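Local coordinates for glucose-6-phosphate isomerase like protein (Thermus thermophilus, PDB 1WIW) that probably isomerises sugar phosphates, interconverting glucose-6-phosphate or mannose-6-phosphate with fructose-6-phosphate, at residues 198-201 with 202-205; 229-232 with 233-237. One frame throughout, in Å; residues are numbered along the deposited sequence.

Contact 1 (198-201 with 202-205); sequences ALEF and FLVG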
loop_
_atom_site.group_PDB
_atom_site.type_symbol
_atom_site.label_atom_id
_atom_site.label_comp_id
_atom_site.label_asym_id
_atom_site.label_seq_id
_atom_site.Cartn_x
_atom_site.Cartn_y
_atom_site.Cartn_z
ATOM N N ALA B 198 8.692 -5.969 2.373
ATOM C CA ALA B 198 7.852 -7.032 2.903
ATOM C C ALA B 198 8.523 -8.111 3.750
ATOM O O ALA B 198 8.054 -8.420 4.845
ATOM C CB ALA B 198 7.080 -7.684 1.760
ATOM N N LEU B 199 9.611 -8.691 3.257
ATOM C CA LEU B 199 10.273 -9.760 3.997
ATOM C C LEU B 199 10.811 -9.309 5.361
ATOM O O LEU B 199 10.721 -10.046 6.338
ATOM C CB LEU B 199 11.391 -10.375 3.146
ATOM C CG LEU B 199 10.931 -10.917 1.783
ATOM C CD1 LEU B 199 12.096 -11.589 1.074
ATOM C CD2 LEU B 199 9.790 -11.912 1.972
ATOM N N GLU B 200 11.365 -8.105 5.427
ATOM C CA GLU B 200 11.880 -7.588 6.695
ATOM C C GLU B 200 10.707 -7.492 7.673
ATOM O O GLU B 200 10.834 -7.813 8.854
ATOM C CB GLU B 200 12.506 -6.202 6.489
ATOM C CG GLU B 200 13.704 -6.198 5.544
ATOM C CD GLU B 200 14.959 -6.780 6.171
ATOM O OE1 GLU B 200 14.850 -7.460 7.216
ATOM O OE2 GLU B 200 16.058 -6.565 5.612
ATOM N N PHE B 201 9.567 -7.049 7.151
ATOM C CA PHE B 201 8.344 -6.898 7.924
ATOM C C PHE B 201 7.921 -8.242 8.531
ATOM O O PHE B 201 7.591 -8.329 9.722
ATOM C CB PHE B 201 7.247 -6.359 7.001
ATOM C CG PHE B 201 5.890 -6.273 7.637
ATOM C CD1 PHE B 201 5.591 -5.265 8.548
ATOM C CD2 PHE B 201 4.897 -7.187 7.303
ATOM C CE1 PHE B 201 4.321 -5.166 9.115
ATOM C CE2 PHE B 201 3.623 -7.099 7.865
ATOM C CZ PHE B 201 3.338 -6.083 8.774
ATOM N N PHE B 202 7.940 -9.289 7.710
ATOM C CA PHE B 202 7.552 -10.620 8.167
ATOM C C PHE B 202 8.449 -11.108 9.305
ATOM O O PHE B 202 7.988 -11.771 10.226
ATOM C CB PHE B 202 7.623 -11.613 7.005
ATOM C CG PHE B 202 6.700 -11.287 5.858
ATOM C CD1 PHE B 202 6.973 -11.767 4.581
ATOM C CD2 PHE B 202 5.550 -10.524 6.056
ATOM C CE1 PHE B 202 6.113 -11.494 3.511
ATOM C CE2 PHE B 202 4.683 -10.243 4.994
ATOM C CZ PHE B 202 4.967 -10.732 3.717
ATOM N N LEU B 203 9.732 -10.770 9.224
ATOM C CA LEU B 203 10.726 -11.176 10.214
ATOM C C LEU B 203 10.615 -10.536 11.589
ATOM O O LEU B 203 10.752 -11.222 12.599
ATOM C CB LEU B 203 12.135 -10.907 9.680
ATOM C CG LEU B 203 12.700 -11.829 8.603
ATOM C CD1 LEU B 203 13.953 -11.212 8.007
ATOM C CD2 LEU B 203 13.010 -13.195 9.212
ATOM N N VAL B 204 10.363 -9.232 11.639
ATOM C CA VAL B 204 10.301 -8.536 12.924
ATOM C C VAL B 204 8.936 -8.092 13.435
ATOM O O VAL B 204 8.719 -8.024 14.646
ATOM C CB VAL B 204 11.225 -7.296 12.910
ATOM C CG1 VAL B 204 12.677 -7.730 12.775
ATOM C CG2 VAL B 204 10.846 -6.379 11.762
ATOM N N GLY B 205 8.011 -7.800 12.528
ATOM C CA GLY B 205 6.707 -7.330 12.955
ATOM C C GLY B 205 5.627 -8.339 13.306
ATOM O O GLY B 205 4.562 -7.948 13.782
#
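F202 turns one face of its ring over the carbonyl oxygen of A198, one helical turn back; A198 O lies 3.3 Å above the ring plane, displaced toward the rim. That same oxygen takes the amide of F202 in the carbonyl plane, F202 N to A198 O 3.0 Å. With CG anti to the carbonyl carbon (chi1 -61°), the ring leans back along the helix and meets the CD2 methyl of L199 obliquely, 3.8 Å from F202 CD1. The ring of F201 swings the other way, chi1 175°, and presents its edge to F202, with F201 CD2 and F202 CD2 3.6 Å apart. Helix 198-204, in the C-terminal SIS domain, turns its apolar side to strand 164-168 and helix 225-234; a flat ring suits F202, covering A198 O while meeting Y168 edge-to-face. Replacing F202 by an alanine would probably open a gap between L199, Y168 and L234 and leave the edge of F201 without its neighbour. E200 suits a partly exposed place at the second subunit: its chain, bent at chi2, brings OE1 near L203 CD1, while OE2 accepts a hydrogen bond from L74 N of that subunit. G205 N donates to F201 O at 2.9 Å.

Contact 2 (229-232 with 233-237); sequences LAKE and ILESR
I233 lays its CG1 branch back along the helix against the carbonyl oxygen of L229, with CG1 to L229 O 3.5 Å. CG1 stands anti to the carbonyl carbon (chi1 -66°), which carries CD1 in the same direction, while CG2 projects on the other side of CB. L234 does much the same one residue on: its CG rests 3.3 Å from A230 O. Branched aliphatic residues suit both places, since their outer methyls continue into an apolar layer: I233 meets F202 and L203 of helix 198-204; L234 meets F202 and, on strand 216-221, A218 and L220. A230, small and buried, lets L199 come close.

Backbone bonds join the same residues. I233 N donates to L229 O, L234 N to A230 O in a nearly straight bond (N-H...O 174°), and E235 N to K231 O at 2.9 Å. R237 N then turns back to L234 O.

Among the charged groups, R237 folds back so that its NH1 gives a 2.6 Å hydrogen bond to I233 O, the oxygen lying close to the guanidinium plane; a long arginine can thus cover the carbonyl oxygen of I233. K231 is fully extended and passes obliquely by E235, whose OE1 is 4.0 Å from K231 CG. The two charges stay 5.3 Å apart, K231 NZ to E235 OE1, and the ammonium makes its salt bridge with E243; E235 can probably add only a modest electrostatic attraction. Polar chains suit this outer side, where E232 and E235 are exposed.

Helix 225-234 is followed by the connection into strand 240-244, the closing half of a right-handed beta-alpha-beta crossover in the SIS domain.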
loop_
_atom_site.group_PDB
_atom_site.type_symbol
_atom_site.label_atom_id
_atom_site.label_comp_id
_atom_site.label_asym_id
_atom_site.label_seq_id
_atom_site.Cartn_x
_atom_site.Cartn_y
_atom_site.Cartn_z
ATOM N N LEU B 229 10.836 -17.557 0.042
ATOM C CA LEU B 229 11.519 -17.020 1.216
ATOM C C LEU B 229 10.450 -16.597 2.211
ATOM O O LEU B 229 10.558 -16.857 3.411
ATOM C CB LEU B 229 12.377 -15.813 0.822
ATOM C CG LEU B 229 13.523 -16.109 -0.151
ATOM C CD1 LEU B 229 14.129 -14.813 -0.679
ATOM C CD2 LEU B 229 14.574 -16.953 0.564
ATOM N N ALA B 230 9.406 -15.954 1.694
ATOM C CA ALA B 230 8.295 -15.498 2.518
ATOM C C ALA B 230 7.689 -16.677 3.270
ATOM O O ALA B 230 7.372 -16.576 4.456
ATOM C CB ALA B 230 7.235 -14.837 1.643
ATOM N N LYS B 231 7.540 -17.802 2.580
ATOM C CA LYS B 231 6.970 -18.993 3.194
ATOM C C LYS B 231 7.829 -19.494 4.349
ATOM O O LYS B 231 7.311 -19.800 5.427
ATOM C CB LYS B 231 6.802 -20.104 2.154
ATOM C CG LYS B 231 6.272 -21.416 2.723
ATOM C CD LYS B 231 6.065 -22.439 1.622
ATOM C CE LYS B 231 5.490 -23.741 2.160
ATOM N NZ LYS B 231 5.255 -24.723 1.058
ATOM N N GLU B 232 9.139 -19.571 4.135
ATOM C CA GLU B 232 10.037 -20.043 5.188
ATOM C C GLU B 232 9.950 -19.163 6.436
ATOM O O GLU B 232 10.037 -19.652 7.561
ATOM C CB GLU B 232 11.484 -20.085 4.684
ATOM C CG GLU B 232 12.479 -20.568 5.738
ATOM C CD GLU B 232 13.872 -20.813 5.175
ATOM O OE1 GLU B 232 14.035 -21.752 4.361
ATOM O OE2 GLU B 232 14.803 -20.064 5.547
ATOM N N ILE B 233 9.761 -17.865 6.239
ATOM C CA ILE B 233 9.664 -16.941 7.362
ATOM C C ILE B 233 8.309 -17.001 8.077
ATOM O O ILE B 233 8.244 -17.158 9.298
ATOM C CB ILE B 233 9.932 -15.489 6.893
ATOM C CG1 ILE B 233 11.391 -15.362 6.439
ATOM C CG2 ILE B 233 9.618 -14.500 8.017
ATOM C CD1 ILE B 233 11.727 -14.046 5.770
ATOM N N LEU B 234 7.229 -16.896 7.309
ATOM C CA LEU B 234 5.876 -16.898 7.867
ATOM C C LEU B 234 5.397 -18.228 8.438
ATOM O O LEU B 234 4.552 -18.260 9.331
ATOM C CB LEU B 234 4.883 -16.428 6.802
ATOM C CG LEU B 234 5.114 -15.027 6.235
ATOM C CD1 LEU B 234 4.159 -14.769 5.086
ATOM C CD2 LEU B 234 4.913 -14.004 7.328
ATOM N N GLU B 235 5.935 -19.322 7.917
ATOM C CA GLU B 235 5.537 -20.657 8.345
ATOM C C GLU B 235 5.399 -20.802 9.864
ATOM O O GLU B 235 4.376 -21.267 10.368
ATOM C CB GLU B 235 6.541 -21.677 7.805
ATOM C CG GLU B 235 5.943 -23.034 7.506
ATOM C CD GLU B 235 6.945 -23.981 6.874
ATOM O OE1 GLU B 235 7.453 -23.665 5.775
ATOM O OE2 GLU B 235 7.229 -25.038 7.477
ATOM N N SER B 236 6.432 -20.390 10.588
ATOM C CA SER B 236 6.444 -20.486 12.044
ATOM C C SER B 236 5.816 -19.291 12.754
ATOM O O SER B 236 5.577 -19.339 13.964
ATOM C CB SER B 236 7.887 -20.626 12.523
ATOM O OG SER B 236 8.665 -19.539 12.044
ATOM N N ARG B 237 5.536 -18.226 12.010
ATOM C CA ARG B 237 4.993 -17.019 12.619
ATOM C C ARG B 237 3.496 -16.737 12.503
ATOM O O ARG B 237 2.974 -15.915 13.254
ATOM C CB ARG B 237 5.791 -15.811 12.113
ATOM C CG ARG B 237 7.285 -15.885 12.452
ATOM C CD ARG B 237 8.052 -14.683 11.911
ATOM N NE ARG B 237 9.447 -14.662 12.352
ATOM C CZ ARG B 237 10.396 -15.487 11.914
ATOM N NH1 ARG B 237 10.121 -16.418 11.010
ATOM N NH2 ARG B 237 11.630 -15.378 12.383
#

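How the contacts relate
Contact 1 precedes contact 2 along the chain, and their centres lie about 10 Å apart, within the C-terminal SIS domain. Contact 1 spans the whole of helix 198-204; contact 2 covers the later part of helix 225-234 and the residues after it, and strand 216-221 runs between the two helices in sequence. The contacts touch directly: F202 CG packs 3.6 Å from L234 CD2, and F202 CB lies 3.7 Å from I233 CG2, while R237 brings its CD to F202 O. The helices thus share one apolar interface beside the three-stranded parallel sheet 164-168, 216-221 and 240-244. Helix 198-204 lies between these elements on one side and the second subunit on another.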